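Local coordinates for conserved domain protein (Bacillus anthracis, PDB 3FBQ) that is of unknown function but contains a beta-strand-rich domain, probably a beta sandwich of the immunoglobulin-like E-set type, at residues V169-V174 with Q231-N236; L178-E183 with V197-K202; A237-V242 with D285-L290. All coordinates share one frame; numbering follows the deposited sequence.

Interaction 1 (V169-V174 with Q231-N236); sequences VAMSPV and QKLNEN
Met171, at the end of strand 162-171, meets Leu233 of the loop 231-236, and the strand then turns away through an ST turn that begins at Ser172. The site is a surface corner of a probable beta sandwich, consistent with the E-set clan to which this family belongs, where the loop leaving strand 224-231 passes a hairpin turn on its way to strand 239-247. The apolar meeting is between the thioether sulphur of Met171 and one methyl of Leu233, SD to CD2 3.8 Å. Leu233 has CG anti to its backbone N (chi1 -176°), and of its two branches CD2 does the touching. A flexible thioether and a branched leucine side chain suit a partly exposed patch, which Phe176 and Leu290 extend. Ser172 serves the turn: its OG accepts the N-H of Val174 at 3.1 Å and is also hydrogen-bonded to the carbonyl of Ser175, while its own carbonyl reaches the loop through water. That water gives a proton to Ser172 O at 3.3 Å and takes the N-H of Leu233 at 2.6 Å, bridging the two backbones. Pro173 suits a turn because its ring restricts the backbone. The aliphatic chain of Lys232 runs past the Pro173 carbonyl, with CG, CD and CE all near Pro173 O; NZ, 3.2 Å from that same Pro173 O, lies at too poor an angle for a hydrogen bond. The CB of Val174 points away from the loop, and the side chain packs on Tyr24 and Phe27 of helix 24-27. Farther along the loop, Asn234 makes an Asx turn, its OD1 accepting the N-H of Asn236 at 2.8 Å. The ammonium of Lys232 instead approaches Glu235, in a long salt bridge of 4.0 Å from NZ to OE2.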
ATOM      1  N   VAL A 169     -29.111  18.527   4.777  1.00 30.19           N
ATOM      2  CA  VAL A 169     -29.028  18.012   6.126  1.00 30.12           C
ATOM      3  C   VAL A 169     -29.559  16.576   6.109  1.00 30.81           C
ATOM      4  O   VAL A 169     -30.468  16.295   5.331  1.00 31.28           O
ATOM      5  CB  VAL A 169     -29.799  18.940   7.120  1.00 30.30           C
ATOM      6  CG1 VAL A 169     -31.302  18.996   6.788  1.00 28.77           C
ATOM      7  CG2 VAL A 169     -29.543  18.551   8.581  1.00 29.20           C
ATOM      8  N   ALA A 170     -28.994  15.661   6.915  1.00 30.94           N
ATOM      9  CA  ALA A 170     -29.486  14.283   6.928  1.00 31.76           C
ATOM     10  C   ALA A 170     -29.467  13.637   8.317  1.00 32.34           C
ATOM     11  O   ALA A 170     -28.462  13.642   8.963  1.00 32.58           O
ATOM     12  CB  ALA A 170     -28.747  13.424   5.894  1.00 31.03           C
ATOM     13  N   MET A 171     -30.578  13.044   8.753  1.00 32.98           N
ATOM     14  CA  MET A 171     -30.735  12.700  10.158  1.00 33.22           C
ATOM     15  C   MET A 171     -31.017  11.211  10.301  1.00 31.91           C
ATOM     16  O   MET A 171     -32.067  10.761   9.880  1.00 32.68           O
ATOM     17  CB  MET A 171     -31.824  13.597  10.794  1.00 33.55           C
ATOM     18  CG  MET A 171     -31.654  15.168  10.456  1.00 39.18           C
ATOM     19  SD  MET A 171     -33.211  16.217  10.573  1.00 51.07           S
ATOM     20  CE  MET A 171     -34.001  16.096   8.945  1.00 46.76           C
ATOM     21  N   SER A 172     -30.056  10.443  10.828  1.00 29.87           N
ATOM     22  CA  SER A 172     -30.269   9.041  11.164  1.00 28.71           C
ATOM     23  C   SER A 172     -30.646   8.937  12.614  1.00 28.31           C
ATOM     24  O   SER A 172     -30.714   9.922  13.310  1.00 28.79           O
ATOM     25  CB  SER A 172     -29.001   8.220  10.974  1.00 29.62           C
ATOM     26  OG  SER A 172     -28.043   8.442  12.016  1.00 31.04           O
ATOM     27  N   PRO A 173     -30.873   7.730  13.098  1.00 27.88           N
ATOM     28  CA  PRO A 173     -31.280   7.618  14.490  1.00 28.63           C
ATOM     29  C   PRO A 173     -30.130   7.856  15.495  1.00 28.79           C
ATOM     30  O   PRO A 173     -30.364   8.085  16.715  1.00 29.50           O
ATOM     31  CB  PRO A 173     -31.744   6.165  14.587  1.00 28.00           C
ATOM     32  CG  PRO A 173     -32.081   5.819  13.225  1.00 27.02           C
ATOM     33  CD  PRO A 173     -31.131   6.491  12.363  1.00 27.95           C
ATOM     34  N   VAL A 174     -28.927   7.853  14.957  1.00 27.35           N
ATOM     35  CA  VAL A 174     -27.723   7.660  15.712  1.00 26.28           C
ATOM     36  C   VAL A 174     -26.892   8.956  15.536  1.00 26.72           C
ATOM     37  O   VAL A 174     -26.114   9.352  16.416  1.00 26.28           O
ATOM     38  CB  VAL A 174     -27.024   6.390  15.091  1.00 26.20           C
ATOM     39  CG1 VAL A 174     -25.912   6.720  14.220  1.00 19.10           C
ATOM     40  CG2 VAL A 174     -26.624   5.437  16.123  1.00 27.08           C
ATOM     41  N   GLN A 231     -23.629  14.399  16.444  1.00 31.91           N
ATOM     42  CA  GLN A 231     -24.377  13.642  17.441  1.00 32.28           C
ATOM     43  C   GLN A 231     -25.846  13.471  17.135  1.00 32.90           C
ATOM     44  O   GLN A 231     -26.434  14.322  16.464  1.00 33.64           O
ATOM     45  CB  GLN A 231     -24.297  14.378  18.784  1.00 32.22           C
ATOM     46  CG  GLN A 231     -22.904  14.426  19.388  1.00 31.22           C
ATOM     47  CD  GLN A 231     -22.934  15.084  20.737  1.00 28.87           C
ATOM     48  OE1 GLN A 231     -22.227  16.045  20.991  1.00 30.04           O
ATOM     49  NE2 GLN A 231     -23.800  14.604  21.591  1.00 23.95           N
ATOM     50  N   LYS A 232     -26.431  12.370  17.636  1.00 32.97           N
ATOM     51  CA  LYS A 232     -27.884  12.219  17.682  1.00 32.03           C
ATOM     52  C   LYS A 232     -28.469  13.604  17.906  1.00 32.94           C
ATOM     53  O   LYS A 232     -28.282  14.190  18.976  1.00 33.69           O
ATOM     54  CB  LYS A 232     -28.295  11.319  18.835  1.00 30.39           C
ATOM     55  CG  LYS A 232     -29.365  10.378  18.452  1.00 27.50           C
ATOM     56  CD  LYS A 232     -30.219  10.020  19.596  1.00 25.42           C
ATOM     57  CE  LYS A 232     -31.482   9.291  19.169  1.00 29.76           C
ATOM     58  NZ  LYS A 232     -32.456  10.015  18.262  1.00 34.74           N
ATOM     59  N   LEU A 233     -29.082  14.155  16.866  1.00 33.37           N
ATOM     60  CA  LEU A 233     -29.961  15.308  16.988  1.00 34.22           C
ATOM     61  C   LEU A 233     -30.992  15.198  18.125  1.00 33.66           C
ATOM     62  O   LEU A 233     -31.698  14.228  18.204  1.00 34.06           O
ATOM     63  CB  LEU A 233     -30.735  15.446  15.684  1.00 34.58           C
ATOM     64  CG  LEU A 233     -31.633  16.660  15.592  1.00 36.63           C
ATOM     65  CD1 LEU A 233     -30.838  17.936  15.955  1.00 37.32           C
ATOM     66  CD2 LEU A 233     -32.158  16.742  14.190  1.00 38.47           C
ATOM     67  N   ASN A 234     -31.098  16.211  18.976  1.00 34.10           N
ATOM     68  CA  ASN A 234     -32.076  16.198  20.090  1.00 34.01           C
ATOM     69  C   ASN A 234     -33.525  16.313  19.639  1.00 32.91           C
ATOM     70  O   ASN A 234     -33.848  17.190  18.862  1.00 32.41           O
ATOM     71  CB  ASN A 234     -31.797  17.316  21.107  1.00 34.23           C
ATOM     72  CG  ASN A 234     -32.749  17.241  22.292  1.00 34.70           C
ATOM     73  OD1 ASN A 234     -33.954  17.467  22.141  1.00 35.70           O
ATOM     74  ND2 ASN A 234     -32.231  16.857  23.454  1.00 31.66           N
ATOM     75  N   GLU A 235     -34.397  15.452  20.146  1.00 32.63           N
ATOM     76  CA  GLU A 235     -35.755  15.317  19.543  1.00 32.97           C
ATOM     77  C   GLU A 235     -36.662  16.536  19.689  1.00 33.12           C
ATOM     78  O   GLU A 235     -37.595  16.710  18.886  1.00 32.80           O
ATOM     79  CB  GLU A 235     -36.488  14.067  20.014  1.00 31.93           C
ATOM     80  CG  GLU A 235     -36.018  12.781  19.324  1.00 35.99           C
ATOM     81  CD  GLU A 235     -36.365  12.675  17.793  1.00 40.05           C
ATOM     82  OE1 GLU A 235     -37.502  13.047  17.382  1.00 44.33           O
ATOM     83  OE2 GLU A 235     -35.524  12.169  17.015  1.00 36.44           O
ATOM     84  N   ASN A 236     -36.398  17.352  20.723  1.00 32.47           N
ATOM     85  CA  ASN A 236     -37.170  18.545  20.973  1.00 32.25           C
ATOM     86  C   ASN A 236     -36.622  19.768  20.250  1.00 32.34           C
ATOM     87  O   ASN A 236     -37.176  20.849  20.415  1.00 33.74           O
ATOM     88  CB  ASN A 236     -37.196  18.907  22.465  1.00 32.25           C
ATOM     89  CG  ASN A 236     -37.964  17.925  23.337  1.00 33.25           C
ATOM     90  OD1 ASN A 236     -39.019  17.348  22.957  1.00 30.00           O
ATOM     91  ND2 ASN A 236     -37.461  17.773  24.572  1.00 33.65           N
TER
HETATM   92  O   HOH W   1     -29.813  12.726  14.794  1.00 41.32           O

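Interaction 2 (L178-E183 with V197-K202); sequences LYYNQE and VELTVK
The phenol hydroxyl of Tyr180 gives its proton to the backbone carbonyl of Val197, OH to O 2.9 Å, lying in the plane of that carbonyl with a C=O...donor angle of 157°. Tyrosine suits the place: its ring fills apolar space while its hydroxyl meets a main-chain acceptor on the facing strand. CG of Tyr180 sits between the backbone N and the carbonyl carbon (chi1 70°), the crowded position, and the ring reaches tip to tip toward Leu199. One face of the ring receives a methyl in a CH-pi contact: Leu199 CD1 is 3.6 Å from the centroid of the Tyr180 ring, displaced toward the rim beside CE1. The same ring also meets that of Trp226 on strand 224-231. Beyond it, Leu178 and Val201 come tip to tip, with Leu178 CD1 3.7 Å from Val201 CG2, and Leu178 CD1 also nears Leu199 CD1. Leu199 and Val201 pack in turn on Val242 and Leu240 of strand 239-247. With strand axes 8.3 Å apart at closest and directions 138° from each other, strands 178-183 and 197-202 meet through side chains rather than by backbone pairing, as do facing strands across the hydrophobic interior of a beta sandwich.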
ATOM      1  N   LEU A 178     -24.252  17.410   8.143  1.00 23.49           N
ATOM      2  CA  LEU A 178     -24.371  18.701   7.419  1.00 25.15           C
ATOM      3  C   LEU A 178     -23.499  18.761   6.148  1.00 25.40           C
ATOM      4  O   LEU A 178     -22.272  18.694   6.223  1.00 25.05           O
ATOM      5  CB  LEU A 178     -24.059  19.894   8.328  1.00 24.88           C
ATOM      6  CG  LEU A 178     -24.961  20.030   9.568  1.00 27.10           C
ATOM      7  CD1 LEU A 178     -24.496  21.200  10.375  1.00 27.31           C
ATOM      8  CD2 LEU A 178     -26.456  20.125   9.313  1.00 25.89           C
ATOM      9  N   TYR A 179     -24.143  18.886   4.997  1.00 25.71           N
ATOM     10  CA  TYR A 179     -23.426  19.088   3.771  1.00 26.90           C
ATOM     11  C   TYR A 179     -23.336  20.564   3.440  1.00 27.84           C
ATOM     12  O   TYR A 179     -24.311  21.306   3.468  1.00 27.49           O
ATOM     13  CB  TYR A 179     -24.195  18.470   2.663  1.00 26.34           C
ATOM     14  CG  TYR A 179     -24.321  16.999   2.744  1.00 28.51           C
ATOM     15  CD1 TYR A 179     -23.370  16.158   2.130  1.00 22.84           C
ATOM     16  CD2 TYR A 179     -25.449  16.403   3.384  1.00 31.58           C
ATOM     17  CE1 TYR A 179     -23.511  14.805   2.151  1.00 22.39           C
ATOM     18  CE2 TYR A 179     -25.598  15.008   3.407  1.00 27.80           C
ATOM     19  CZ  TYR A 179     -24.623  14.228   2.786  1.00 27.28           C
ATOM     20  OH  TYR A 179     -24.759  12.863   2.804  1.00 32.69           O
ATOM     21  N   TYR A 180     -22.165  20.982   3.041  1.00 29.51           N
ATOM     22  CA  TYR A 180     -22.002  22.372   2.717  1.00 31.00           C
ATOM     23  C   TYR A 180     -20.673  22.655   1.962  1.00 31.51           C
ATOM     24  O   TYR A 180     -19.903  21.727   1.667  1.00 30.63           O
ATOM     25  CB  TYR A 180     -22.077  23.137   4.020  1.00 31.26           C
ATOM     26  CG  TYR A 180     -20.862  22.884   4.862  1.00 32.95           C
ATOM     27  CD1 TYR A 180     -20.756  21.735   5.662  1.00 32.78           C
ATOM     28  CD2 TYR A 180     -19.788  23.795   4.844  1.00 33.99           C
ATOM     29  CE1 TYR A 180     -19.594  21.510   6.427  1.00 32.78           C
ATOM     30  CE2 TYR A 180     -18.628  23.584   5.613  1.00 31.81           C
ATOM     31  CZ  TYR A 180     -18.539  22.454   6.387  1.00 30.52           C
ATOM     32  OH  TYR A 180     -17.414  22.304   7.135  1.00 27.76           O
ATOM     33  N   ASN A 181     -20.420  23.934   1.646  1.00 32.72           N
ATOM     34  CA  ASN A 181     -19.224  24.325   0.862  1.00 33.36           C
ATOM     35  C   ASN A 181     -18.806  25.729   1.127  1.00 34.72           C
ATOM     36  O   ASN A 181     -19.620  26.528   1.553  1.00 35.46           O
ATOM     37  CB  ASN A 181     -19.414  24.164  -0.644  1.00 31.77           C
ATOM     38  CG  ASN A 181     -20.585  24.921  -1.156  1.00 30.52           C
ATOM     39  OD1 ASN A 181     -20.672  26.153  -1.094  1.00 26.41           O
ATOM     40  ND2 ASN A 181     -21.513  24.178  -1.682  1.00 31.19           N
ATOM     41  N   GLN A 182     -17.530  26.014   0.847  1.00 36.39           N
ATOM     42  CA  GLN A 182     -16.944  27.328   1.016  1.00 37.25           C
ATOM     43  C   GLN A 182     -16.727  27.831  -0.369  1.00 38.26           C
ATOM     44  O   GLN A 182     -16.408  27.044  -1.262  1.00 37.43           O
ATOM     45  CB  GLN A 182     -15.608  27.270   1.783  1.00 37.03           C
ATOM     46  CG  GLN A 182     -14.568  26.278   1.279  1.00 38.41           C
ATOM     47  CD  GLN A 182     -13.282  26.257   2.130  1.00 42.05           C
ATOM     48  OE1 GLN A 182     -12.151  26.492   1.626  1.00 41.04           O
ATOM     49  NE2 GLN A 182     -13.437  25.941   3.413  1.00 44.16           N
ATOM     50  N   GLU A 183     -16.958  29.141  -0.529  1.00 40.29           N
ATOM     51  CA  GLU A 183     -16.510  29.937  -1.686  1.00 41.69           C
ATOM     52  C   GLU A 183     -15.565  31.093  -1.286  1.00 42.71           C
ATOM     53  O   GLU A 183     -15.760  31.733  -0.249  1.00 42.94           O
ATOM     54  CB  GLU A 183     -17.705  30.457  -2.445  1.00 41.09           C
ATOM     55  CG  GLU A 183     -18.456  29.365  -3.162  1.00 42.88           C
ATOM     56  CD  GLU A 183     -19.875  29.795  -3.511  1.00 47.31           C
ATOM     57  OE1 GLU A 183     -20.040  30.945  -3.987  1.00 49.72           O
ATOM     58  OE2 GLU A 183     -20.826  28.999  -3.301  1.00 46.83           O
ATOM     59  N   VAL A 197     -13.048  26.175   6.330  1.00 45.46           N
ATOM     60  CA  VAL A 197     -14.324  26.563   6.982  1.00 44.67           C
ATOM     61  C   VAL A 197     -14.937  25.473   7.855  1.00 44.47           C
ATOM     62  O   VAL A 197     -15.483  24.505   7.359  1.00 44.94           O
ATOM     63  CB  VAL A 197     -15.409  27.000   5.975  1.00 43.93           C
ATOM     64  CG1 VAL A 197     -16.462  27.698   6.687  1.00 44.12           C
ATOM     65  CG2 VAL A 197     -14.862  27.909   4.943  1.00 43.27           C
ATOM     66  N   GLU A 198     -14.866  25.687   9.159  1.00 44.48           N
ATOM     67  CA  GLU A 198     -15.351  24.782  10.174  1.00 44.40           C
ATOM     68  C   GLU A 198     -16.690  25.268  10.612  1.00 43.09           C
ATOM     69  O   GLU A 198     -16.888  26.459  10.663  1.00 44.02           O
ATOM     70  CB  GLU A 198     -14.459  24.899  11.405  1.00 45.82           C
ATOM     71  CG  GLU A 198     -14.056  23.558  11.974  1.00 50.04           C
ATOM     72  CD  GLU A 198     -12.965  22.924  11.115  1.00 55.75           C
ATOM     73  OE1 GLU A 198     -12.970  21.675  11.019  1.00 56.20           O
ATOM     74  OE2 GLU A 198     -12.127  23.691  10.527  1.00 57.67           O
ATOM     75  N   LEU A 199     -17.598  24.357  10.960  1.00 41.47           N
ATOM     76  CA  LEU A 199     -18.874  24.709  11.555  1.00 38.83           C
ATOM     77  C   LEU A 199     -18.996  24.144  12.941  1.00 39.03           C
ATOM     78  O   LEU A 199     -18.538  23.046  13.257  1.00 38.33           O
ATOM     79  CB  LEU A 199     -20.022  24.147  10.759  1.00 38.29           C
ATOM     80  CG  LEU A 199     -20.063  24.146   9.239  1.00 36.05           C
ATOM     81  CD1 LEU A 199     -21.238  23.252   8.876  1.00 34.02           C
ATOM     82  CD2 LEU A 199     -20.206  25.537   8.635  1.00 32.96           C
ATOM     83  N   THR A 200     -19.674  24.909  13.770  1.00 39.64           N
ATOM     84  CA  THR A 200     -19.911  24.563  15.157  1.00 39.00           C
ATOM     85  C   THR A 200     -21.406  24.582  15.221  1.00 37.60           C
ATOM     86  O   THR A 200     -22.045  25.440  14.583  1.00 37.58           O
ATOM     87  CB  THR A 200     -19.252  25.642  16.074  1.00 40.20           C
ATOM     88  OG1 THR A 200     -18.240  25.011  16.872  1.00 42.87           O
ATOM     89  CG2 THR A 200     -20.270  26.439  16.927  1.00 39.18           C
ATOM     90  N   VAL A 201     -21.975  23.635  15.957  1.00 36.39           N
ATOM     91  CA  VAL A 201     -23.415  23.432  15.901  1.00 34.89           C
ATOM     92  C   VAL A 201     -24.120  23.534  17.249  1.00 34.55           C
ATOM     93  O   VAL A 201     -23.705  22.910  18.213  1.00 32.94           O
ATOM     94  CB  VAL A 201     -23.774  22.108  15.143  1.00 34.72           C
ATOM     95  CG1 VAL A 201     -25.228  21.947  15.020  1.00 32.66           C
ATOM     96  CG2 VAL A 201     -23.185  22.116  13.729  1.00 34.75           C
ATOM     97  N   LYS A 202     -25.192  24.344  17.290  1.00 34.92           N
ATOM     98  CA  LYS A 202     -26.130  24.370  18.430  1.00 35.13           C
ATOM     99  C   LYS A 202     -27.559  24.181  17.931  1.00 34.41           C
ATOM    100  O   LYS A 202     -27.769  24.331  16.734  1.00 34.57           O
ATOM    101  CB  LYS A 202     -26.008  25.699  19.178  1.00 35.49           C
ATOM    102  CG  LYS A 202     -24.789  25.782  20.066  1.00 38.20           C
ATOM    103  CD  LYS A 202     -24.981  26.889  21.085  1.00 44.95           C
ATOM    104  CE  LYS A 202     -23.872  26.859  22.134  1.00 46.88           C
ATOM    105  NZ  LYS A 202     -23.596  28.268  22.639  1.00 48.67           N
TER

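Interaction 3 (A237-V242 with D285-L290); sequences ATKLIV and DIVIDL
Leu240 and Ile288 face each other as an antiparallel hydrogen-bonded pair, bound both ways: Leu240 N to Ile288 O and Ile288 N to Leu240 O are each 2.9 Å. Val242 and Ile286 repeat the arrangement, with Val242 N to Ile286 O and Ile286 N to Val242 O both 2.7 Å. The side chains of these four residues share the buried face of the sheet, where branched aliphatic groups fill space without a polar group to satisfy. Val242 CG2 lies 3.9 Å from Ile288 CD1, the two chains crossing obliquely, and Met166 of strand 162-171 packs on both isoleucines. Strands 239-242 and 286-289 form an antiparallel pair at the outer end of the sheet, 286-289 belonging to its last strand as counted within this chain. The non-hydrogen-bonded pairs, Lys239 with Asp289 and Ile241 with Val287, turn to the other, more exposed face. There Ile241 and Val287 lie side by side, pointing the same way, and the Lys239 chain runs extended as far as CD (chi2 -175°), 3.8 Å from Val287 CG1, bending only beyond it. Charge suits this outer surface, yet Lys239 NZ stays 6.6 Å from Asp289 OD1, too far for a salt bridge. Past the regular strand Leu290 N makes a weak bond to Thr238 O, but its side chain packs closely, CD1 against Ala237 CB and CD2 on Leu240 CD1, crossing Leu240 at about a right angle.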
ATOM      1  N   ALA A 237     -35.506  19.639  19.542  1.00 31.20           N
ATOM      2  CA  ALA A 237     -34.932  20.731  18.770  1.00 30.87           C
ATOM      3  C   ALA A 237     -35.778  21.040  17.536  1.00 31.52           C
ATOM      4  O   ALA A 237     -36.238  20.129  16.826  1.00 31.51           O
ATOM      5  CB  ALA A 237     -33.499  20.398  18.345  1.00 30.36           C
ATOM      6  N   THR A 238     -35.936  22.336  17.281  1.00 32.34           N
ATOM      7  CA  THR A 238     -36.671  22.896  16.139  1.00 33.01           C
ATOM      8  C   THR A 238     -35.726  23.468  15.073  1.00 34.63           C
ATOM      9  O   THR A 238     -36.033  23.455  13.878  1.00 34.84           O
ATOM     10  CB  THR A 238     -37.519  24.092  16.620  1.00 32.67           C
ATOM     11  OG1 THR A 238     -38.491  23.625  17.562  1.00 30.20           O
ATOM     12  CG2 THR A 238     -38.199  24.790  15.443  1.00 31.39           C
ATOM     13  N   LYS A 239     -34.585  23.996  15.516  1.00 35.28           N
ATOM     14  CA  LYS A 239     -33.732  24.756  14.644  1.00 36.61           C
ATOM     15  C   LYS A 239     -32.285  24.499  15.045  1.00 36.65           C
ATOM     16  O   LYS A 239     -31.999  24.369  16.252  1.00 36.86           O
ATOM     17  CB  LYS A 239     -34.047  26.254  14.793  1.00 36.88           C
ATOM     18  CG  LYS A 239     -35.318  26.734  14.073  1.00 39.84           C
ATOM     19  CD  LYS A 239     -35.450  28.241  14.188  1.00 42.34           C
ATOM     20  CE  LYS A 239     -35.391  28.638  15.679  1.00 47.25           C
ATOM     21  NZ  LYS A 239     -34.677  29.962  16.002  1.00 50.70           N
ATOM     22  N   LEU A 240     -31.395  24.446  14.042  1.00 35.59           N
ATOM     23  CA  LEU A 240     -29.941  24.402  14.271  1.00 35.18           C
ATOM     24  C   LEU A 240     -29.334  25.771  14.043  1.00 35.77           C
ATOM     25  O   LEU A 240     -29.645  26.450  13.044  1.00 36.52           O
ATOM     26  CB  LEU A 240     -29.230  23.393  13.350  1.00 33.68           C
ATOM     27  CG  LEU A 240     -29.575  21.930  13.646  1.00 32.54           C
ATOM     28  CD1 LEU A 240     -29.193  20.953  12.530  1.00 26.91           C
ATOM     29  CD2 LEU A 240     -28.973  21.488  14.981  1.00 31.87           C
ATOM     30  N   ILE A 241     -28.458  26.175  14.961  1.00 35.60           N
ATOM     31  CA  ILE A 241     -27.726  27.427  14.810  1.00 35.48           C
ATOM     32  C   ILE A 241     -26.277  27.062  14.526  1.00 35.72           C
ATOM     33  O   ILE A 241     -25.589  26.408  15.351  1.00 35.84           O
ATOM     34  CB  ILE A 241     -27.909  28.410  16.039  1.00 35.26           C
ATOM     35  CG1 ILE A 241     -29.389  28.747  16.266  1.00 33.66           C
ATOM     36  CG2 ILE A 241     -27.160  29.721  15.793  1.00 35.09           C
ATOM     37  CD1 ILE A 241     -30.089  27.852  17.289  1.00 36.70           C
ATOM     38  N   VAL A 242     -25.850  27.439  13.333  1.00 35.80           N
ATOM     39  CA  VAL A 242     -24.571  26.999  12.804  1.00 36.43           C
ATOM     40  C   VAL A 242     -23.613  28.170  12.739  1.00 37.12           C
ATOM     41  O   VAL A 242     -23.884  29.176  12.057  1.00 37.14           O
ATOM     42  CB  VAL A 242     -24.719  26.426  11.355  1.00 36.39           C
ATOM     43  CG1 VAL A 242     -23.333  26.028  10.782  1.00 36.43           C
ATOM     44  CG2 VAL A 242     -25.662  25.221  11.303  1.00 35.50           C
ATOM     45  N   ASP A 285     -22.801  33.358  10.810  1.00 45.08           N
ATOM     46  CA  ASP A 285     -23.908  32.643  11.565  1.00 42.69           C
ATOM     47  C   ASP A 285     -25.317  32.244  11.014  1.00 41.67           C
ATOM     48  O   ASP A 285     -26.154  33.084  10.824  1.00 40.78           O
ATOM     49  CB  ASP A 285     -24.118  33.278  12.923  1.00 42.10           C
ATOM     50  CG  ASP A 285     -24.282  32.264  14.009  1.00 40.59           C
ATOM     51  OD1 ASP A 285     -23.288  31.686  14.423  1.00 43.12           O
ATOM     52  OD2 ASP A 285     -25.389  32.051  14.486  1.00 33.59           O
ATOM     53  N   ILE A 286     -25.587  30.946  10.856  1.00 40.03           N
ATOM     54  CA  ILE A 286     -26.773  30.428  10.127  1.00 38.93           C
ATOM     55  C   ILE A 286     -27.858  29.597  10.832  1.00 38.88           C
ATOM     56  O   ILE A 286     -27.549  28.744  11.641  1.00 38.53           O
ATOM     57  CB  ILE A 286     -26.339  29.514   9.009  1.00 38.08           C
ATOM     58  CG1 ILE A 286     -25.154  30.088   8.291  1.00 39.08           C
ATOM     59  CG2 ILE A 286     -27.424  29.344   8.033  1.00 34.30           C
ATOM     60  CD1 ILE A 286     -24.971  29.494   6.966  1.00 39.60           C
ATOM     61  N   VAL A 287     -29.123  29.818  10.447  1.00 39.27           N
ATOM     62  CA  VAL A 287     -30.299  29.160  11.028  1.00 39.59           C
ATOM     63  C   VAL A 287     -31.047  28.213  10.102  1.00 40.71           C
ATOM     64  O   VAL A 287     -31.565  28.592   9.058  1.00 40.96           O
ATOM     65  CB  VAL A 287     -31.224  30.160  11.699  1.00 38.81           C
ATOM     66  CG1 VAL A 287     -32.575  29.529  12.017  1.00 36.94           C
ATOM     67  CG2 VAL A 287     -30.520  30.675  12.938  1.00 37.21           C
ATOM     68  N   ILE A 288     -31.051  26.956  10.507  1.00 41.63           N
ATOM     69  CA  ILE A 288     -31.622  25.895   9.745  1.00 42.67           C
ATOM     70  C   ILE A 288     -32.874  25.383  10.454  1.00 43.76           C
ATOM     71  O   ILE A 288     -32.816  24.977  11.627  1.00 44.43           O
ATOM     72  CB  ILE A 288     -30.587  24.790   9.631  1.00 42.53           C
ATOM     73  CG1 ILE A 288     -29.470  25.247   8.682  1.00 43.13           C
ATOM     74  CG2 ILE A 288     -31.214  23.513   9.152  1.00 42.18           C
ATOM     75  CD1 ILE A 288     -28.278  24.277   8.550  1.00 41.58           C
ATOM     76  N   ASP A 289     -34.001  25.423   9.749  1.00 44.33           N
ATOM     77  CA  ASP A 289     -35.225  24.795  10.205  1.00 45.25           C
ATOM     78  C   ASP A 289     -35.126  23.279  10.104  1.00 46.55           C
ATOM     79  O   ASP A 289     -35.137  22.728   8.995  1.00 47.79           O
ATOM     80  CB  ASP A 289     -36.379  25.192   9.292  1.00 45.31           C
ATOM     81  CG  ASP A 289     -37.011  26.544   9.659  1.00 46.65           C
ATOM     82  OD1 ASP A 289     -36.281  27.483  10.096  1.00 47.01           O
ATOM     83  OD2 ASP A 289     -38.263  26.646   9.495  1.00 46.83           O
ATOM     84  N   LEU A 290     -35.032  22.578  11.226  1.00 46.98           N
ATOM     85  CA  LEU A 290     -35.472  21.203  11.208  1.00 47.42           C
ATOM     86  C   LEU A 290     -36.962  21.379  10.863  1.00 49.15           C
ATOM     87  O   LEU A 290     -37.725  22.136  11.552  1.00 49.58           O
ATOM     88  CB  LEU A 290     -35.264  20.558  12.574  1.00 46.89           C
ATOM     89  CG  LEU A 290     -33.870  20.672  13.230  1.00 46.11           C
ATOM     90  CD1 LEU A 290     -33.775  20.064  14.619  1.00 45.04           C
ATOM     91  CD2 LEU A 290     -32.859  20.000  12.358  1.00 46.80           C
TER

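In the fold
All three contacts belong to one domain, consistent with a beta sandwich, but at different depths. Interaction 2 is buried and joins facing strands by side chains; interaction 3 pairs neighbouring strands through their backbones, with one buried face and one more open; interaction 1 is a surface contact between a turn and a loop, relying on water and a few apolar atoms. Strands 196-203 and 239-247 are neighbours, so interactions 2 and 3 share interior packing, as where Val201 CG1 touches Leu240 CD2. Leu233 of interaction 1 reaches Leu290 and Leu240 of interaction 3, carrying the apolar interior to the domain's edge, while Val169 packs on Leu178 of interaction 2.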